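Local coordinates for protein precorrin-6Y C5,15-methyltransferase (Decarboxylating) (PDB 3E05) that probably methylates a precorrin-6Y intermediate with S-adenosyl-methionine in cobalamin biosynthesis, this chain being the C-terminal domain of the whole enzyme, at residues Ile11-Leu22 against Tyr76-Phe87. Sequence-based numbering, arbitrary orientation.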
ATOM      1  N   ILE D  11      10.880  15.144  13.183  1.00 34.44           N
ATOM      2  CA  ILE D  11      12.276  14.876  13.542  1.00 34.73           C
ATOM      3  C   ILE D  11      12.691  13.572  12.861  1.00 35.04           C
ATOM      4  O   ILE D  11      11.957  12.586  12.909  1.00 33.98           O
ATOM      5  CB  ILE D  11      12.476  14.782  15.083  1.00 33.81           C
ATOM      6  CG1 ILE D  11      12.022  16.073  15.782  1.00 32.10           C
ATOM      7  CG2 ILE D  11      13.947  14.514  15.423  1.00 34.12           C
ATOM      8  CD1 ILE D  11      11.699  15.909  17.266  1.00 32.47           C
ATOM      9  N   ASP D  12      13.844  13.579  12.193  1.00 36.29           N
ATOM     10  CA  ASP D  12      14.349  12.400  11.490  0.50 37.39           C
ATOM     11  C   ASP D  12      14.528  11.230  12.448  1.00 36.07           C
ATOM     12  O   ASP D  12      15.018  11.417  13.569  1.00 34.92           O
ATOM     13  CB  ASP D  12      15.677  12.710  10.793  0.50 39.27           C
ATOM     14  CG  ASP D  12      16.085  11.624   9.821  0.50 39.96           C
ATOM     15  OD1 ASP D  12      15.527  11.587   8.705  0.50 48.44           O
ATOM     16  OD2 ASP D  12      16.960  10.806  10.171  0.50 47.90           O
ATOM     17  N   ASP D  13      14.128  10.034  12.005  1.00 30.63           N
ATOM     18  CA  ASP D  13      14.193   8.834  12.819  1.00 33.96           C
ATOM     19  C   ASP D  13      15.594   8.600  13.395  1.00 36.00           C
ATOM     20  O   ASP D  13      15.738   8.243  14.576  1.00 34.50           O
ATOM     21  CB  ASP D  13      13.778   7.604  12.005  1.00 33.15           C
ATOM     22  CG  ASP D  13      12.281   7.549  11.705  1.00 35.04           C
ATOM     23  OD1 ASP D  13      11.486   8.252  12.354  1.00 37.73           O
ATOM     24  OD2 ASP D  13      11.909   6.763  10.810  1.00 41.17           O
ATOM     25  N   ASP D  14      16.609   8.864  12.572  1.00 38.20           N
ATOM     26  CA  ASP D  14      18.000   8.596  12.935  0.50 41.00           C
ATOM     27  C   ASP D  14      18.594   9.588  13.951  1.00 42.90           C
ATOM     28  O   ASP D  14      19.745   9.448  14.365  1.00 43.31           O
ATOM     29  CB  ASP D  14      18.848   8.476  11.666  0.50 37.04           C
ATOM     30  CG  ASP D  14      18.425   7.291  10.793  0.50 42.70           C
ATOM     31  OD1 ASP D  14      17.815   6.331  11.322  0.50 40.06           O
ATOM     32  OD2 ASP D  14      18.694   7.316   9.577  0.50 43.19           O
ATOM     33  N   GLU D  15      17.792  10.573  14.359  1.00 37.79           N
ATOM     34  CA  GLU D  15      18.185  11.520  15.402  1.00 36.59           C
ATOM     35  C   GLU D  15      17.824  11.003  16.786  1.00 38.92           C
ATOM     36  O   GLU D  15      18.181  11.611  17.787  1.00 37.58           O
ATOM     37  CB  GLU D  15      17.526  12.886  15.191  1.00 38.48           C
ATOM     38  CG  GLU D  15      17.995  13.636  13.958  1.00 43.67           C
ATOM     39  CD  GLU D  15      19.345  14.317  14.140  1.00 52.48           C
ATOM     40  OE1 GLU D  15      19.818  14.455  15.290  1.00 50.49           O
ATOM     41  OE2 GLU D  15      19.930  14.725  13.122  1.00 54.65           O
ATOM     42  N   PHE D  16      17.094   9.890  16.839  1.00 37.35           N
ATOM     43  CA  PHE D  16      16.695   9.299  18.109  1.00 36.51           C
ATOM     44  C   PHE D  16      17.621   8.136  18.447  1.00 39.32           C
ATOM     45  O   PHE D  16      17.995   7.357  17.566  1.00 38.26           O
ATOM     46  CB  PHE D  16      15.252   8.766  18.063  1.00 35.13           C
ATOM     47  CG  PHE D  16      14.203   9.831  17.901  1.00 33.76           C
ATOM     48  CD1 PHE D  16      13.629  10.432  19.016  1.00 34.79           C
ATOM     49  CD2 PHE D  16      13.775  10.220  16.638  1.00 35.94           C
ATOM     50  CE1 PHE D  16      12.651  11.429  18.875  1.00 34.10           C
ATOM     51  CE2 PHE D  16      12.788  11.195  16.490  1.00 32.45           C
ATOM     52  CZ  PHE D  16      12.238  11.807  17.614  1.00 32.28           C
ATOM     53  N   ALA D  17      17.960   8.027  19.730  1.00 39.36           N
ATOM     54  CA  ALA D  17      18.607   6.840  20.263  1.00 41.91           C
ATOM     55  C   ALA D  17      17.528   5.767  20.331  1.00 43.08           C
ATOM     56  O   ALA D  17      16.500   5.940  21.003  1.00 40.80           O
ATOM     57  CB  ALA D  17      19.185   7.114  21.644  1.00 44.11           C
ATOM     58  N   THR D  18      17.754   4.675  19.607  1.00 44.42           N
ATOM     59  CA  THR D  18      16.739   3.629  19.444  1.00 45.65           C
ATOM     60  C   THR D  18      17.356   2.274  19.084  1.00 47.58           C
ATOM     61  O   THR D  18      18.568   2.174  18.871  1.00 48.30           O
ATOM     62  CB  THR D  18      15.657   4.041  18.386  1.00 44.62           C
ATOM     63  OG1 THR D  18      14.544   3.139  18.446  1.00 43.38           O
ATOM     64  CG2 THR D  18      16.224   4.094  16.963  1.00 43.95           C
ATOM     65  N   ALA D  19      16.515   1.242  19.034  1.00 49.65           N
ATOM     66  CA  ALA D  19      16.915  -0.077  18.530  1.00 53.39           C
ATOM     67  C   ALA D  19      16.247  -0.313  17.184  1.00 56.87           C
ATOM     68  O   ALA D  19      15.364   0.448  16.788  1.00 54.12           O
ATOM     69  CB  ALA D  19      16.526  -1.174  19.521  1.00 51.84           C
ATOM     70  N   LYS D  20      16.675  -1.362  16.484  1.00 61.28           N
ATOM     71  CA  LYS D  20      16.033  -1.791  15.243  1.00 64.71           C
ATOM     72  C   LYS D  20      14.600  -2.260  15.527  1.00 61.50           C
ATOM     73  O   LYS D  20      14.358  -2.985  16.499  1.00 60.32           O
ATOM     74  CB  LYS D  20      16.864  -2.892  14.572  1.00 67.02           C
ATOM     75  CG  LYS D  20      16.255  -3.478  13.303  1.00 74.49           C
ATOM     76  CD  LYS D  20      17.266  -4.297  12.510  1.00 76.74           C
ATOM     77  CE  LYS D  20      18.036  -3.434  11.513  1.00 83.73           C
ATOM     78  NZ  LYS D  20      17.164  -2.919  10.413  1.00 85.67           N
ATOM     79  N   LYS D  21      13.660  -1.788  14.702  1.00 58.60           N
ATOM     80  CA  LYS D  21      12.224  -2.122  14.788  1.00 56.94           C
ATOM     81  C   LYS D  21      11.458  -1.498  15.978  1.00 52.42           C
ATOM     82  O   LYS D  21      10.250  -1.714  16.112  1.00 50.61           O
ATOM     83  CB  LYS D  21      11.987  -3.648  14.717  1.00 60.16           C
ATOM     84  CG  LYS D  21      12.379  -4.312  13.395  1.00 68.74           C
ATOM     85  CD  LYS D  21      11.276  -4.178  12.345  1.00 75.82           C
ATOM     86  CE  LYS D  21      11.591  -4.973  11.077  1.00 77.66           C
ATOM     87  NZ  LYS D  21      11.364  -6.441  11.232  1.00 78.23           N
ATOM     88  N   LEU D  22      12.140  -0.726  16.826  1.00 45.83           N
ATOM     89  CA  LEU D  22      11.494  -0.132  18.000  1.00 41.36           C
ATOM     90  C   LEU D  22      10.773   1.200  17.722  1.00 38.50           C
ATOM     91  O   LEU D  22       9.626   1.369  18.116  1.00 38.30           O
ATOM     92  CB  LEU D  22      12.478   0.021  19.174  1.00 40.14           C
ATOM     93  CG  LEU D  22      11.952   0.713  20.444  1.00 41.19           C
ATOM     94  CD1 LEU D  22      10.881  -0.122  21.127  1.00 41.87           C
ATOM     95  CD2 LEU D  22      13.073   1.070  21.428  1.00 43.35           C
ATOM     96  N   TYR D  76      15.754   0.507  26.959  1.00 41.70           N
ATOM     97  CA  TYR D  76      14.924   1.544  26.364  1.00 41.73           C
ATOM     98  C   TYR D  76      14.830   2.766  27.273  1.00 41.66           C
ATOM     99  O   TYR D  76      14.645   3.880  26.786  1.00 41.37           O
ATOM    100  CB  TYR D  76      13.521   1.029  26.007  1.00 40.35           C
ATOM    101  CG  TYR D  76      13.464  -0.192  25.087  1.00 41.60           C
ATOM    102  CD1 TYR D  76      14.586  -0.630  24.375  1.00 44.28           C
ATOM    103  CD2 TYR D  76      12.267  -0.887  24.906  1.00 42.57           C
ATOM    104  CE1 TYR D  76      14.522  -1.748  23.540  1.00 46.42           C
ATOM    105  CE2 TYR D  76      12.191  -2.002  24.068  1.00 46.24           C
ATOM    106  CZ  TYR D  76      13.322  -2.424  23.389  1.00 47.92           C
ATOM    107  OH  TYR D  76      13.264  -3.519  22.551  1.00 49.79           O
ATOM    108  N   LEU D  77      14.962   2.553  28.584  1.00 39.89           N
ATOM    109  CA  LEU D  77      14.973   3.651  29.553  1.00 39.34           C
ATOM    110  C   LEU D  77      16.130   4.623  29.325  1.00 40.72           C
ATOM    111  O   LEU D  77      15.957   5.849  29.440  1.00 38.87           O
ATOM    112  CB  LEU D  77      15.012   3.126  30.983  1.00 39.60           C
ATOM    113  CG  LEU D  77      13.783   2.425  31.548  1.00 42.39           C
ATOM    114  CD1 LEU D  77      14.192   1.743  32.836  1.00 43.85           C
ATOM    115  CD2 LEU D  77      12.629   3.387  31.776  1.00 42.26           C
ATOM    116  N   GLY D  78      17.297   4.066  28.990  1.00 42.32           N
ATOM    117  CA  GLY D  78      18.478   4.857  28.665  1.00 40.59           C
ATOM    118  C   GLY D  78      18.324   5.655  27.385  1.00 40.47           C
ATOM    119  O   GLY D  78      18.758   6.821  27.320  1.00 40.81           O
ATOM    120  N   PHE D  79      17.700   5.036  26.376  1.00 41.09           N
ATOM    121  CA  PHE D  79      17.339   5.721  25.122  1.00 38.55           C
ATOM    122  C   PHE D  79      16.462   6.928  25.436  1.00 34.45           C
ATOM    123  O   PHE D  79      16.739   8.037  24.975  1.00 35.52           O
ATOM    124  CB  PHE D  79      16.549   4.800  24.174  1.00 42.01           C
ATOM    125  CG  PHE D  79      17.321   3.633  23.633  1.00 43.78           C
ATOM    126  CD1 PHE D  79      18.687   3.715  23.383  1.00 45.93           C
ATOM    127  CD2 PHE D  79      16.654   2.447  23.323  1.00 42.62           C
ATOM    128  CE1 PHE D  79      19.386   2.609  22.862  1.00 46.28           C
ATOM    129  CE2 PHE D  79      17.338   1.347  22.804  1.00 43.28           C
ATOM    130  CZ  PHE D  79      18.703   1.430  22.569  1.00 43.57           C
ATOM    131  N   ILE D  80      15.420   6.705  26.240  1.00 34.62           N
ATOM    132  CA  ILE D  80      14.462   7.758  26.599  1.00 35.11           C
ATOM    133  C   ILE D  80      15.150   8.929  27.301  1.00 40.84           C
ATOM    134  O   ILE D  80      15.127  10.050  26.783  1.00 38.75           O
ATOM    135  CB  ILE D  80      13.249   7.220  27.409  1.00 35.02           C
ATOM    136  CG1 ILE D  80      12.470   6.201  26.567  1.00 36.79           C
ATOM    137  CG2 ILE D  80      12.329   8.370  27.796  1.00 32.89           C
ATOM    138  CD1 ILE D  80      11.374   5.461  27.313  1.00 30.28           C
ATOM    139  N   ARG D  81      15.803   8.642  28.434  1.00 39.98           N
ATOM    140  CA  ARG D  81      16.642   9.602  29.151  1.00 43.26           C
ATOM    141  C   ARG D  81      17.501  10.450  28.211  1.00 38.44           C
ATOM    142  O   ARG D  81      17.472  11.682  28.294  1.00 41.05           O
ATOM    143  CB  ARG D  81      17.537   8.855  30.146  1.00 46.28           C
ATOM    144  CG  ARG D  81      17.938   9.653  31.377  1.00 55.16           C
ATOM    145  CD  ARG D  81      18.652   8.776  32.408  1.00 55.08           C
ATOM    146  NE  ARG D  81      17.808   7.682  32.900  1.00 57.60           N
ATOM    147  CZ  ARG D  81      18.006   6.392  32.627  1.00 61.52           C
ATOM    148  NH1 ARG D  81      19.026   6.014  31.862  1.00 62.34           N
ATOM    149  NH2 ARG D  81      17.181   5.476  33.122  1.00 56.88           N
ATOM    150  N   ASP D  82      18.231   9.795  27.304  1.00 41.26           N
ATOM    151  CA  ASP D  82      19.082  10.486  26.331  1.00 42.61           C
ATOM    152  C   ASP D  82      18.265  11.357  25.379  1.00 42.49           C
ATOM    153  O   ASP D  82      18.625  12.505  25.105  1.00 37.99           O
ATOM    154  CB  ASP D  82      19.918   9.491  25.512  1.00 44.63           C
ATOM    155  CG  ASP D  82      21.067   8.882  26.301  1.00 59.08           C
ATOM    156  OD1 ASP D  82      21.174   9.124  27.527  1.00 62.63           O
ATOM    157  OD2 ASP D  82      21.867   8.144  25.680  1.00 63.00           O
ATOM    158  N   ASN D  83      17.156  10.813  24.879  1.00 41.00           N
ATOM    159  CA  ASN D  83      16.312  11.549  23.938  1.00 39.70           C
ATOM    160  C   ASN D  83      15.607  12.773  24.548  1.00 39.01           C
ATOM    161  O   ASN D  83      15.580  13.844  23.941  1.00 40.98           O
ATOM    162  CB  ASN D  83      15.312  10.599  23.264  1.00 36.45           C
ATOM    163  CG  ASN D  83      15.987   9.590  22.336  1.00 39.91           C
ATOM    164  OD1 ASN D  83      17.004   9.882  21.692  1.00 36.68           O
ATOM    165  ND2 ASN D  83      15.409   8.390  22.255  1.00 33.08           N
ATOM    166  N   LEU D  84      15.061  12.611  25.749  1.00 39.31           N
ATOM    167  CA  LEU D  84      14.375  13.692  26.453  1.00 43.61           C
ATOM    168  C   LEU D  84      15.293  14.891  26.667  1.00 47.82           C
ATOM    169  O   LEU D  84      14.881  16.035  26.475  1.00 49.76           O
ATOM    170  CB  LEU D  84      13.820  13.204  27.794  1.00 42.96           C
ATOM    171  CG  LEU D  84      12.694  12.169  27.766  1.00 39.61           C
ATOM    172  CD1 LEU D  84      12.111  11.928  29.157  1.00 40.35           C
ATOM    173  CD2 LEU D  84      11.606  12.606  26.824  1.00 39.36           C
ATOM    174  N   LYS D  85      16.542  14.597  27.024  1.00 47.27           N
ATOM    175  CA  LYS D  85      17.589  15.591  27.202  1.00 54.65           C
ATOM    176  C   LYS D  85      17.974  16.250  25.865  1.00 51.80           C
ATOM    177  O   LYS D  85      18.043  17.476  25.790  1.00 53.47           O
ATOM    178  CB  LYS D  85      18.794  14.928  27.901  1.00 56.61           C
ATOM    179  CG  LYS D  85      20.044  15.788  28.075  1.00 65.93           C
ATOM    180  CD  LYS D  85      20.923  15.297  29.237  1.00 69.19           C
ATOM    181  CE  LYS D  85      21.256  13.793  29.173  1.00 78.94           C
ATOM    182  NZ  LYS D  85      22.212  13.422  28.087  1.00 83.75           N
ATOM    183  N   LYS D  86      18.188  15.443  24.820  1.00 46.20           N
ATOM    184  CA  LYS D  86      18.577  15.946  23.490  1.00 43.96           C
ATOM    185  C   LYS D  86      17.552  16.898  22.864  1.00 45.04           C
ATOM    186  O   LYS D  86      17.920  17.931  22.285  1.00 44.29           O
ATOM    187  CB  LYS D  86      18.841  14.773  22.528  1.00 44.62           C
ATOM    188  CG  LYS D  86      19.232  15.185  21.107  1.00 38.98           C
ATOM    189  CD  LYS D  86      19.575  13.986  20.229  1.00 42.15           C
ATOM    190  CE  LYS D  86      20.075  14.463  18.882  1.00 40.23           C
ATOM    191  NZ  LYS D  86      20.367  13.419  17.874  1.00 36.32           N
ATOM    192  N   PHE D  87      16.272  16.550  22.986  1.00 43.33           N
ATOM    193  CA  PHE D  87      15.214  17.284  22.299  1.00 41.41           C
ATOM    194  C   PHE D  87      14.509  18.283  23.200  1.00 46.39           C
ATOM    195  O   PHE D  87      13.560  18.955  22.777  1.00 48.89           O
ATOM    196  CB  PHE D  87      14.229  16.315  21.646  1.00 39.03           C
ATOM    197  CG  PHE D  87      14.851  15.486  20.574  1.00 34.65           C
ATOM    198  CD1 PHE D  87      15.205  16.062  19.360  1.00 34.35           C
ATOM    199  CD2 PHE D  87      15.105  14.134  20.777  1.00 35.08           C
ATOM    200  CE1 PHE D  87      15.797  15.311  18.365  1.00 36.79           C
ATOM    201  CE2 PHE D  87      15.696  13.363  19.785  1.00 35.73           C
ATOM    202  CZ  PHE D  87      16.043  13.958  18.565  1.00 33.02           C
TER
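The side-chain amide of N83 grips the backbone of A17 with two bonds. A17 N donates to N83 OD1 at 2.9 Å, and N83 ND2 returns a bond to A17 O at 3.0 Å. Both bonds lie in the carbonyl plane of their acceptor, on a lone pair, which should keep the buried amide from turning. N83 ND2 also donates to S51 O, in the loop before helix 53-61. One turn earlier on the helix, the F79 ring lies against the backbone of 17-19, with T18 CA over its centre. A17 CB and A19 CB touch it at CD1 and CE2. An alanine in place of F79 would probably leave a gap beneath T18 and take the ring away from both methyls. With CG anti to the backbone N (chi1 176°), L22 sets CD2 over the face of Y76, a CH-pi contact 9° off the ring normal. At the other end, the extended K86 donates from NZ to E15 O and forms a salt bridge, K86 NZ to E15 OE1 2.8 Å. E15 O also lies at the edge of the F87 ring, 3.3 Å from F87 CZ. I11 CG2 packs on F87, and the F16 ring meets it obliquely, planes 38° apart. The segment 11-22 is thus strapped along helix 74-86, which connects parallel strands 66-71 and 92-96 in a Rossmann-like methyltransferase fold.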